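Local coordinates for protein decapping nuclease RAI1 (Scheffersomyces stipitis, PDB 5BTO) that removes NAD caps from RNA 5' ends, also hydrolyses triphosphate and methylguanosine-capped ends with a divalent metal cation, and binds and stimulates the exoribonuclease RAT1, at residues I111-Y114 with R115-T119; I145-E149 with E150-A154; T223-E227 with A228-L232; A342-E345 with W346-E350. All coordinates share one frame; numbering follows the deposited sequence.

Interaction 1. Residues I111-Y114 with R115-T119; sequences IITY and RGLMT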
loop_
_atom_site.group_PDB
_atom_site.type_symbol
_atom_site.label_atom_id
_atom_site.label_comp_id
_atom_site.label_asym_id
_atom_site.label_seq_id
_atom_site.Cartn_x
_atom_site.Cartn_y
_atom_site.Cartn_z
ATOM N N ILE A 111 6.660 -8.720 19.971
ATOM C CA ILE A 111 5.665 -9.635 19.419
ATOM C C ILE A 111 6.009 -11.083 19.768
ATOM O O ILE A 111 7.167 -11.476 19.706
ATOM C CB ILE A 111 5.588 -9.511 17.875
ATOM C CG1 ILE A 111 5.137 -8.110 17.450
ATOM C CG2 ILE A 111 4.645 -10.570 17.286
ATOM C CD1 ILE A 111 5.358 -7.855 15.958
ATOM N N ILE A 112 4.994 -11.860 20.131
ATOM C CA ILE A 112 5.169 -13.275 20.473
ATOM C C ILE A 112 4.226 -14.082 19.581
ATOM O O ILE A 112 3.020 -13.862 19.603
ATOM C CB ILE A 112 4.832 -13.520 21.964
ATOM C CG1 ILE A 112 5.884 -12.849 22.853
ATOM C CG2 ILE A 112 4.711 -15.031 22.272
ATOM C CD1 ILE A 112 5.459 -12.670 24.310
ATOM N N THR A 113 4.765 -15.003 18.779
ATOM C CA THR A 113 3.924 -15.704 17.823
ATOM C C THR A 113 4.598 -16.956 17.291
ATOM O O THR A 113 5.658 -17.355 17.786
ATOM C CB THR A 113 3.541 -14.759 16.653
ATOM O OG1 THR A 113 2.512 -15.350 15.846
ATOM C CG2 THR A 113 4.757 -14.435 15.800
ATOM N N TYR A 114 3.967 -17.582 16.304
ATOM C CA TYR A 114 4.506 -18.781 15.663
ATOM C C TYR A 114 5.093 -18.472 14.283
ATOM O O TYR A 114 4.557 -17.670 13.515
ATOM C CB TYR A 114 3.416 -19.850 15.514
ATOM C CG TYR A 114 3.213 -20.718 16.733
ATOM C CD1 TYR A 114 4.035 -21.812 16.975
ATOM C CD2 TYR A 114 2.192 -20.461 17.631
ATOM C CE1 TYR A 114 3.858 -22.603 18.090
ATOM C CE2 TYR A 114 2.007 -21.255 18.755
ATOM C CZ TYR A 114 2.840 -22.328 18.976
ATOM O OH TYR A 114 2.670 -23.127 20.090
ATOM N N ARG A 115 6.174 -19.172 13.948
ATOM C CA ARG A 115 6.849 -18.999 12.670
ATOM C C ARG A 115 5.924 -19.184 11.486
ATOM O O ARG A 115 6.023 -18.453 10.511
ATOM C CB ARG A 115 8.004 -20.005 12.535
ATOM C CG ARG A 115 8.472 -20.205 11.088
ATOM C CD ARG A 115 9.306 -21.465 10.885
ATOM N NE ARG A 115 8.533 -22.704 10.920
ATOM C CZ ARG A 115 9.011 -23.859 11.373
ATOM N NH1 ARG A 115 10.254 -23.926 11.837
ATOM N NH2 ARG A 115 8.250 -24.945 11.370
ATOM N N GLY A 116 5.041 -20.178 11.564
ATOM C CA GLY A 116 4.176 -20.498 10.441
ATOM C C GLY A 116 3.254 -19.339 10.100
ATOM O O GLY A 116 2.929 -19.116 8.937
ATOM N N LEU A 117 2.840 -18.592 11.116
ATOM C CA LEU A 117 1.935 -17.476 10.878
ATOM C C LEU A 117 2.688 -16.338 10.191
ATOM O O LEU A 117 2.143 -15.656 9.320
ATOM C CB LEU A 117 1.317 -16.993 12.193
ATOM C CG LEU A 117 0.593 -18.087 12.994
ATOM C CD1 LEU A 117 0.048 -17.535 14.315
ATOM C CD2 LEU A 117 -0.522 -18.733 12.162
ATOM N N MET A 118 3.941 -16.129 10.582
ATOM C CA MET A 118 4.751 -15.084 9.967
ATOM C C MET A 118 5.142 -15.470 8.541
ATOM O O MET A 118 5.212 -14.624 7.657
ATOM C CB MET A 118 5.974 -14.749 10.823
ATOM C CG MET A 118 5.607 -14.239 12.225
ATOM S SD MET A 118 4.589 -12.732 12.208
ATOM C CE MET A 118 2.958 -13.414 12.445
ATOM N N THR A 119 5.380 -16.761 8.324
ATOM C CA THR A 119 5.618 -17.253 6.974
ATOM C C THR A 119 4.451 -16.945 6.029
ATOM O O THR A 119 4.654 -16.583 4.861
ATOM C CB THR A 119 5.871 -18.785 6.984
ATOM O OG1 THR A 119 7.037 -19.072 7.777
ATOM C CG2 THR A 119 6.078 -19.298 5.565
#
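Arg-115 follows Tyr-114 at the point where strand 111-114 turns almost at a right angle (91° between axes) into helix 115-123. Its CB lies 3.7 Å from Tyr-114 C, while the rest of the side chain heads elsewhere and NH1 bonds the carbonyl oxygen of Glu-235. Gly-116 adds backbone to the first turn; together with Tyr-114 and Arg-115 it belongs to the substrate-binding site. At Leu-117 the helix meets the strand again. Its amide makes a weak, bent bond of 3.1 Å to Tyr-114 O (132° at the hydrogen), CG packs on Tyr-114 CB, and CD1 stands 3.6 Å from Thr-113 OG1, the two side chains meeting at a slant. Met-118 N gives the same Tyr-114 O a second weak bond, 3.4 Å long. A chi1 of -60° sets Met-118 CG 3.7 Å from Thr-113 CG2, and bends at chi2 and chi3 return CE to 3.9 Å from the same methyl, so the two side chains meet tip to tip. With an alanine here in place of the thioether chain, the Thr-113 methyl would probably lose the CG and CE contacts and a gap would open between strand and helix. Thr-119 closes the turn, its OG1 bonding Arg-115 O, 3.0 Å away, from above the carbonyl plane. The N-cap residue Tyr-114 thus accepts two weak amide bonds at one carbonyl oxygen, while Thr-113 OG1 donates to Ile-145 O of neighbouring strand 142-147. With both cap bonds weak, packing of Thr-113 and Tyr-114 on Leu-117 and Met-118 probably contributes to holding the joint where the substrate-binding residues sit.

Interaction 2. Residues I145-E149 with E150-A154; sequences INSDE and EIELA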
loop_
_atom_site.group_PDB
_atom_site.type_symbol
_atom_site.label_atom_id
_atom_site.label_comp_id
_atom_site.label_asym_id
_atom_site.label_seq_id
_atom_site.Cartn_x
_atom_site.Cartn_y
_atom_site.Cartn_z
ATOM N N ILE A 145 0.134 -13.016 18.852
ATOM C CA ILE A 145 -0.518 -13.279 17.564
ATOM C C ILE A 145 -0.704 -14.773 17.352
ATOM O O ILE A 145 0.265 -15.539 17.440
ATOM C CB ILE A 145 0.316 -12.712 16.397
ATOM C CG1 ILE A 145 0.556 -11.206 16.605
ATOM C CG2 ILE A 145 -0.374 -12.981 15.041
ATOM C CD1 ILE A 145 1.346 -10.533 15.496
ATOM N N ASN A 146 -1.940 -15.194 17.089
ATOM C CA ASN A 146 -2.203 -16.588 16.729
ATOM C C ASN A 146 -3.256 -16.681 15.647
ATOM O O ASN A 146 -3.970 -15.717 15.383
ATOM C CB ASN A 146 -2.656 -17.427 17.933
ATOM C CG ASN A 146 -2.504 -18.936 17.680
ATOM O OD1 ASN A 146 -1.792 -19.356 16.763
ATOM N ND2 ASN A 146 -3.172 -19.745 18.481
ATOM N N SER A 147 -3.361 -17.846 15.024
ATOM C CA SER A 147 -4.494 -18.118 14.150
ATOM C C SER A 147 -5.758 -18.235 14.994
ATOM O O SER A 147 -5.698 -18.442 16.211
ATOM C CB SER A 147 -4.271 -19.421 13.384
ATOM O OG SER A 147 -3.931 -20.478 14.271
ATOM N N ASP A 148 -6.910 -18.106 14.345
ATOM C CA ASP A 148 -8.175 -18.236 15.046
ATOM C C ASP A 148 -8.704 -19.667 14.970
ATOM O O ASP A 148 -8.890 -20.217 13.883
ATOM C CB ASP A 148 -9.195 -17.259 14.475
ATOM C CG ASP A 148 -10.495 -17.260 15.253
ATOM O OD1 ASP A 148 -10.547 -16.653 16.343
ATOM O OD2 ASP A 148 -11.471 -17.861 14.770
ATOM N N GLU A 149 -8.956 -20.257 16.132
ATOM C CA GLU A 149 -9.345 -21.661 16.217
ATOM C C GLU A 149 -10.559 -22.002 15.355
ATOM O O GLU A 149 -10.524 -22.943 14.561
ATOM C CB GLU A 149 -9.605 -22.049 17.677
ATOM C CG GLU A 149 -9.886 -23.520 17.887
ATOM C CD GLU A 149 -9.882 -23.907 19.352
ATOM O OE1 GLU A 149 -9.334 -23.140 20.172
ATOM O OE2 GLU A 149 -10.428 -24.978 19.684
ATOM N N GLU A 150 -11.630 -21.233 15.509
ATOM C CA GLU A 150 -12.871 -21.518 14.795
ATOM C C GLU A 150 -12.681 -21.369 13.283
ATOM O O GLU A 150 -13.097 -22.230 12.510
ATOM C CB GLU A 150 -14.003 -20.613 15.294
ATOM C CG GLU A 150 -13.937 -19.206 14.728
ATOM C CD GLU A 150 -14.691 -18.189 15.553
ATOM O OE1 GLU A 150 -15.694 -18.561 16.202
ATOM O OE2 GLU A 150 -14.272 -17.011 15.545
ATOM N N ILE A 151 -12.035 -20.286 12.865
ATOM C CA ILE A 151 -11.816 -20.047 11.443
ATOM C C ILE A 151 -10.966 -21.157 10.835
ATOM O O ILE A 151 -11.265 -21.655 9.746
ATOM C CB ILE A 151 -11.180 -18.664 11.184
ATOM C CG1 ILE A 151 -12.211 -17.559 11.449
ATOM C CG2 ILE A 151 -10.640 -18.580 9.756
ATOM C CD1 ILE A 151 -11.677 -16.148 11.256
ATOM N N GLU A 152 -9.923 -21.562 11.554
ATOM C CA GLU A 152 -9.059 -22.646 11.086
ATOM C C GLU A 152 -9.817 -23.956 10.943
ATOM O O GLU A 152 -9.621 -24.689 9.973
ATOM C CB GLU A 152 -7.861 -22.839 12.018
ATOM C CG GLU A 152 -6.830 -21.750 11.884
ATOM C CD GLU A 152 -6.459 -21.487 10.434
ATOM O OE1 GLU A 152 -6.131 -22.455 9.708
ATOM O OE2 GLU A 152 -6.509 -20.309 10.022
ATOM N N LEU A 153 -10.672 -24.252 11.916
ATOM C CA LEU A 153 -11.463 -25.477 11.887
ATOM C C LEU A 153 -12.378 -25.492 10.673
ATOM O O LEU A 153 -12.435 -26.473 9.933
ATOM C CB LEU A 153 -12.290 -25.615 13.166
ATOM C CG LEU A 153 -11.548 -26.126 14.405
ATOM C CD1 LEU A 153 -12.424 -26.026 15.652
ATOM C CD2 LEU A 153 -11.082 -27.556 14.187
ATOM N N ALA A 154 -13.092 -24.391 10.474
ATOM C CA ALA A 154 -14.031 -24.287 9.369
ATOM C C ALA A 154 -13.315 -24.349 8.026
ATOM O O ALA A 154 -13.835 -24.907 7.060
ATOM C CB ALA A 154 -14.837 -23.002 9.481
HETATM O O HOH W 1 -7.244 -18.206 11.520
#
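Glu-152 N donates to Asp-148 O over 2.9 Å in a nearly straight bond (165°), with the donor close to the line of the carbonyl. One residue on, Leu-153 N bonds Glu-149 O at 3.0 Å. Asp-148 also accepts through its carboxylate: OD2 receives Ile-151 N at 3.1 Å, a capping bond made possible by CG standing trans to the backbone N (chi1 -175°), although the modelled position of OD2 is less certain than the rest. A bridging water accepts from Asp-148 N and donates to Glu-152 OE2, the latter at 2.7 Å, so the water ties the N-cap amide to the Glu-152 carboxylate one turn on. This is a helix N-cap: Asp-148 leads from strand 142-147 into helix 149-166, and its side chain caps a first-turn amide, as N-cap residues do. Replacing Asp-148 with an alanine would probably leave Ile-151 N without its cap and take away the acceptor that Asn-135 ND2 uses at OD1. The side chains of Asp-148 and Glu-150 cross at a slant, carboxylate planes 45° apart; how close they really come is doubtful, since OD2 is poorly placed, but Arg-383, which makes long, weak ion pairs with both, may ease their like charge. Farther out the side chains simply pack. Ser-147 CB meets Glu-152 CG at 3.8 Å, and Leu-153 CG lies as a carbon on a carbonyl oxygen, 3.3 Å from Glu-149 O. Met-84, in a loop, touches the side chains of Glu-149, Glu-152 and Leu-153.

Interaction 3. Residues T223-E227 with A228-L232; sequences TGIGE and AKMLL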
loop_
_atom_site.group_PDB
_atom_site.type_symbol
_atom_site.label_atom_id
_atom_site.label_comp_id
_atom_site.label_asym_id
_atom_site.label_seq_id
_atom_site.Cartn_x
_atom_site.Cartn_y
_atom_site.Cartn_z
ATOM N N THR A 223 14.275 -12.907 17.626
ATOM C CA THR A 223 14.749 -12.368 16.371
ATOM C C THR A 223 14.134 -10.992 16.189
ATOM O O THR A 223 13.645 -10.398 17.145
ATOM C CB THR A 223 14.407 -13.317 15.200
ATOM O OG1 THR A 223 15.014 -12.841 13.994
ATOM C CG2 THR A 223 12.901 -13.451 15.033
ATOM N N GLY A 224 14.159 -10.476 14.977
ATOM C CA GLY A 224 13.600 -9.160 14.751
ATOM C C GLY A 224 13.483 -8.860 13.286
ATOM O O GLY A 224 13.996 -9.595 12.447
ATOM N N ILE A 225 12.783 -7.776 12.985
ATOM C CA ILE A 225 12.723 -7.248 11.635
ATOM C C ILE A 225 12.549 -5.749 11.810
ATOM O O ILE A 225 11.757 -5.309 12.644
ATOM C CB ILE A 225 11.572 -7.870 10.805
ATOM C CG1 ILE A 225 11.539 -7.253 9.410
ATOM C CG2 ILE A 225 10.215 -7.697 11.497
ATOM C CD1 ILE A 225 11.879 -8.206 8.323
ATOM N N GLY A 226 13.323 -4.970 11.066
ATOM C CA GLY A 226 13.363 -3.534 11.286
ATOM C C GLY A 226 13.633 -3.221 12.748
ATOM O O GLY A 226 14.612 -3.711 13.321
ATOM N N GLU A 227 12.767 -2.410 13.353
ATOM C CA GLU A 227 12.915 -2.037 14.760
ATOM C C GLU A 227 12.182 -2.981 15.707
ATOM O O GLU A 227 12.282 -2.841 16.932
ATOM C CB GLU A 227 12.405 -0.611 14.986
ATOM C CG GLU A 227 13.273 0.427 14.332
ATOM C CD GLU A 227 14.688 0.356 14.845
ATOM O OE1 GLU A 227 14.915 0.741 16.009
ATOM O OE2 GLU A 227 15.572 -0.099 14.096
ATOM N N ALA A 228 11.442 -3.932 15.143
ATOM C CA ALA A 228 10.617 -4.841 15.938
ATOM C C ALA A 228 11.428 -6.022 16.469
ATOM O O ALA A 228 12.187 -6.636 15.727
ATOM C CB ALA A 228 9.447 -5.362 15.097
ATOM N N LYS A 229 11.245 -6.339 17.747
ATOM C CA LYS A 229 11.817 -7.538 18.345
ATOM C C LYS A 229 10.718 -8.592 18.448
ATOM O O LYS A 229 9.592 -8.288 18.839
ATOM C CB LYS A 229 12.371 -7.234 19.738
ATOM C CG LYS A 229 13.478 -6.204 19.761
ATOM C CD LYS A 229 13.995 -6.011 21.188
ATOM C CE LYS A 229 15.098 -4.973 21.256
ATOM N NZ LYS A 229 14.587 -3.613 20.943
ATOM N N MET A 230 11.028 -9.830 18.080
ATOM C CA MET A 230 10.000 -10.861 18.020
ATOM C C MET A 230 10.468 -12.178 18.625
ATOM O O MET A 230 11.641 -12.534 18.529
ATOM C CB MET A 230 9.557 -11.086 16.561
ATOM C CG MET A 230 9.047 -9.794 15.920
ATOM S SD MET A 230 8.685 -9.946 14.162
ATOM C CE MET A 230 7.178 -10.902 14.213
ATOM N N LEU A 231 9.539 -12.878 19.262
ATOM C CA LEU A 231 9.771 -14.238 19.730
ATOM C C LEU A 231 8.996 -15.129 18.767
ATOM O O LEU A 231 7.787 -14.923 18.564
ATOM C CB LEU A 231 9.247 -14.402 21.164
ATOM C CG LEU A 231 9.631 -15.676 21.917
ATOM C CD1 LEU A 231 11.127 -15.689 22.215
ATOM C CD2 LEU A 231 8.860 -15.842 23.216
ATOM N N LEU A 232 9.683 -16.072 18.124
ATOM C CA LEU A 232 9.014 -16.974 17.183
ATOM C C LEU A 232 9.198 -18.428 17.586
ATOM O O LEU A 232 10.332 -18.879 17.815
ATOM C CB LEU A 232 9.582 -16.832 15.766
ATOM C CG LEU A 232 9.493 -15.535 14.986
ATOM C CD1 LEU A 232 9.986 -15.765 13.542
ATOM C CD2 LEU A 232 8.064 -15.059 15.006
HETATM O O HOH W 2 14.746 -5.734 15.672
#
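Thr-223 and Met-230 form an antiparallel hydrogen-bonded pair, Thr-223 N to Met-230 O and Met-230 N to Thr-223 O both measuring 2.8 Å, Ile-225 pairs with Ala-228 in the same way at the turn, and between them Gly-224 faces Lys-229 as a non-hydrogen-bonded pair. The side chains of Thr-223, Ile-225, Ala-228 and Met-230 project from a common face. Ile-225 and Met-230 run side by side in the same direction, and CG2 of Ile-225 touches Met-230 SD at 3.8 Å. That methyl lies between the backbone N and the carbonyl carbon, because CG1 has swung to the far side of the backbone N (chi1 179°). Ala-228 CB tucks against Ile-225 O, at 3.4 Å. The whole is a beta hairpin with a two-residue turn, Gly-226 and Glu-227, joining strands 216-225 and 228-235, neighbours in the large mixed sheet. Ile-225 O and Ala-228 N, 2.9 Å apart, close this type II' beta turn, in which Gly-226 takes a positive phi of 52°, a value glycine tolerates easily. One water donates to Gly-226 O and to Ala-228 O, bridging the turn to the returning strand. Gly-224 CA comes 3.1 Å from Ala-228 O, and a beta carbon built on it would clash with that oxygen. Farther from the turn, Thr-223 CG2 reaches Leu-232 CG at 4.0 Å, the two side chains running slantwise past each other. Helix 333-350 packs on the face that carries Ile-225 and Met-230, where Tyr-340 touches both.

Interaction 4. Residues A342-E345 with W346-E350; sequences AVIE and WLLQE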
loop_
_atom_site.group_PDB
_atom_site.type_symbol
_atom_site.label_atom_id
_atom_site.label_comp_id
_atom_site.label_asym_id
_atom_site.label_seq_id
_atom_site.Cartn_x
_atom_site.Cartn_y
_atom_site.Cartn_z
ATOM N N ALA A 342 6.998 -4.184 6.160
ATOM C CA ALA A 342 5.931 -3.177 6.163
ATOM C C ALA A 342 4.763 -3.611 7.046
ATOM O O ALA A 342 4.187 -2.801 7.790
ATOM C CB ALA A 342 5.436 -2.889 4.711
ATOM N N VAL A 343 4.389 -4.883 6.939
ATOM C CA VAL A 343 3.281 -5.414 7.711
ATOM C C VAL A 343 3.574 -5.336 9.209
ATOM O O VAL A 343 2.744 -4.862 9.989
ATOM C CB VAL A 343 3.006 -6.890 7.364
ATOM C CG1 VAL A 343 1.978 -7.478 8.336
ATOM C CG2 VAL A 343 2.559 -7.021 5.921
ATOM N N ILE A 344 4.753 -5.811 9.609
ATOM C CA ILE A 344 5.089 -5.824 11.032
ATOM C C ILE A 344 5.144 -4.390 11.587
ATOM O O ILE A 344 4.616 -4.104 12.667
ATOM C CB ILE A 344 6.417 -6.544 11.294
ATOM C CG1 ILE A 344 6.312 -8.030 10.912
ATOM C CG2 ILE A 344 6.818 -6.418 12.763
ATOM C CD1 ILE A 344 5.219 -8.795 11.626
ATOM N N GLU A 345 5.793 -3.493 10.858
ATOM C CA GLU A 345 5.843 -2.087 11.284
ATOM C C GLU A 345 4.438 -1.482 11.426
ATOM O O GLU A 345 4.152 -0.761 12.386
ATOM C CB GLU A 345 6.660 -1.268 10.291
ATOM C CG GLU A 345 6.817 0.198 10.663
ATOM C CD GLU A 345 7.442 1.006 9.538
ATOM O OE1 GLU A 345 6.832 1.066 8.451
ATOM O OE2 GLU A 345 8.543 1.571 9.730
ATOM N N TRP A 346 3.571 -1.778 10.462
ATOM C CA TRP A 346 2.207 -1.268 10.470
ATOM C C TRP A 346 1.432 -1.775 11.691
ATOM O O TRP A 346 0.766 -1.000 12.379
ATOM C CB TRP A 346 1.503 -1.682 9.174
ATOM C CG TRP A 346 0.153 -1.084 8.934
ATOM C CD1 TRP A 346 -0.137 0.234 8.715
ATOM C CD2 TRP A 346 -1.087 -1.794 8.825
ATOM N NE1 TRP A 346 -1.488 0.386 8.488
ATOM C CE2 TRP A 346 -2.093 -0.841 8.546
ATOM C CE3 TRP A 346 -1.446 -3.142 8.941
ATOM C CZ2 TRP A 346 -3.434 -1.193 8.382
ATOM C CZ3 TRP A 346 -2.775 -3.496 8.774
ATOM C CH2 TRP A 346 -3.760 -2.515 8.500
ATOM N N LEU A 347 1.528 -3.072 11.976
ATOM C CA LEU A 347 0.807 -3.618 13.120
ATOM C C LEU A 347 1.244 -2.943 14.402
ATOM O O LEU A 347 0.409 -2.591 15.236
ATOM C CB LEU A 347 0.985 -5.131 13.238
ATOM C CG LEU A 347 0.368 -5.938 12.097
ATOM C CD1 LEU A 347 0.673 -7.415 12.285
ATOM C CD2 LEU A 347 -1.138 -5.700 12.019
ATOM N N LEU A 348 2.552 -2.763 14.566
ATOM C CA LEU A 348 3.058 -2.123 15.778
ATOM C C LEU A 348 2.650 -0.646 15.881
ATOM O O LEU A 348 2.469 -0.132 16.979
ATOM C CB LEU A 348 4.572 -2.305 15.913
ATOM C CG LEU A 348 4.974 -3.741 16.260
ATOM C CD1 LEU A 348 6.487 -3.937 16.167
ATOM C CD2 LEU A 348 4.462 -4.144 17.635
ATOM N N GLN A 349 2.504 0.021 14.736
ATOM C CA GLN A 349 2.077 1.417 14.702
ATOM C C GLN A 349 0.585 1.588 14.978
ATOM O O GLN A 349 0.166 2.574 15.600
ATOM C CB GLN A 349 2.404 2.049 13.347
ATOM C CG GLN A 349 3.863 2.425 13.146
ATOM C CD GLN A 349 4.108 3.094 11.799
ATOM O OE1 GLN A 349 3.162 3.443 11.090
ATOM N NE2 GLN A 349 5.379 3.276 11.442
ATOM N N GLU A 350 -0.216 0.628 14.525
ATOM C CA GLU A 350 -1.675 0.783 14.535
ATOM C C GLU A 350 -2.395 0.161 15.736
ATOM O O GLU A 350 -3.540 0.513 16.023
ATOM C CB GLU A 350 -2.272 0.238 13.231
ATOM C CG GLU A 350 -1.788 0.967 11.988
ATOM C CD GLU A 350 -2.138 2.443 12.014
ATOM O OE1 GLU A 350 -3.186 2.803 12.595
ATOM O OE2 GLU A 350 -1.359 3.246 11.467
#
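Backbone hydrogen bonds tie Ala-342, Val-343, Ile-344 and Glu-345 each to the residue four places on, the i to i+4 pattern of an alpha helix near its C-terminal end. Trp-346 N reaches Ala-342 O at 2.9 Å, and Leu-347 N reaches Val-343 O over the same distance and more nearly in line with its carbonyl. Leu-348 N to Ile-344 O (3.1 Å) and Gln-349 N to Glu-345 O complete the run. Apolar packing follows the same spacing. Val-343 CG1 lies alongside Leu-347 CD1 at 4.2 Å, both side chains pointing the same way, and Ile-344 CG2 meets Leu-348 CD1 at an equal distance. Ile-344 and Leu-348 rest on Ala-228 of strand 228-235, whereas Val-343 and Trp-346 lie against Phe-371 of strand 370-375. Trp-346, whose indole departs with CG opposite the backbone N (chi1 -172°), has CG of Glu-350 3.6 Å above one ring face, offset toward the rim; Lys-45 of the second subunit packs on it too. Polar side chains keep company on the exposed side. Glu-345 and Gln-349 run side by side, with Gln-349 NE2 3.5 Å from Glu-345 CG but 4.0 Å from either carboxylate oxygen, OE1 or OE2, and the carboxylate and amide planes are 29° apart. Glu-350 OE1, by contrast, forms a salt bridge with Lys-10. The chemistry sorts the helix by side: Val-343, Ile-344, Trp-346 and Leu-348 lie against strands, while Glu-345 and Gln-349 meet through carbon and amide nitrogen rather than a carboxylate hydrogen bond, so their contact is probably a loose one.

Overall arrangement
Interactions 1, 2 and 3 lie on the same mixed sheet, where strand 111-114 stands between strands 142-147 and 228-235. Interaction 1 is bonded to both neighbours: Ile-112 O to Ile-145 N at 3.1 Å, and Ile-111 O to Leu-231 N at 2.8 Å. Interaction 4 packs on the sheet, with Ile-344 CG2 3.8 Å from both Ile-225 CG2 and Ile-111 CD1. Interactions 2 and 3 do not touch, their centres being 23 Å apart. Substrate-binding residues sit in interaction 1, where the Arg-115 side chain is about 4 Å from the side chains of Glu-235 and Gln-282, also substrate-binding; interaction 4 is more distant, its Ile-344 side chain about 12 Å from that of Arg-115.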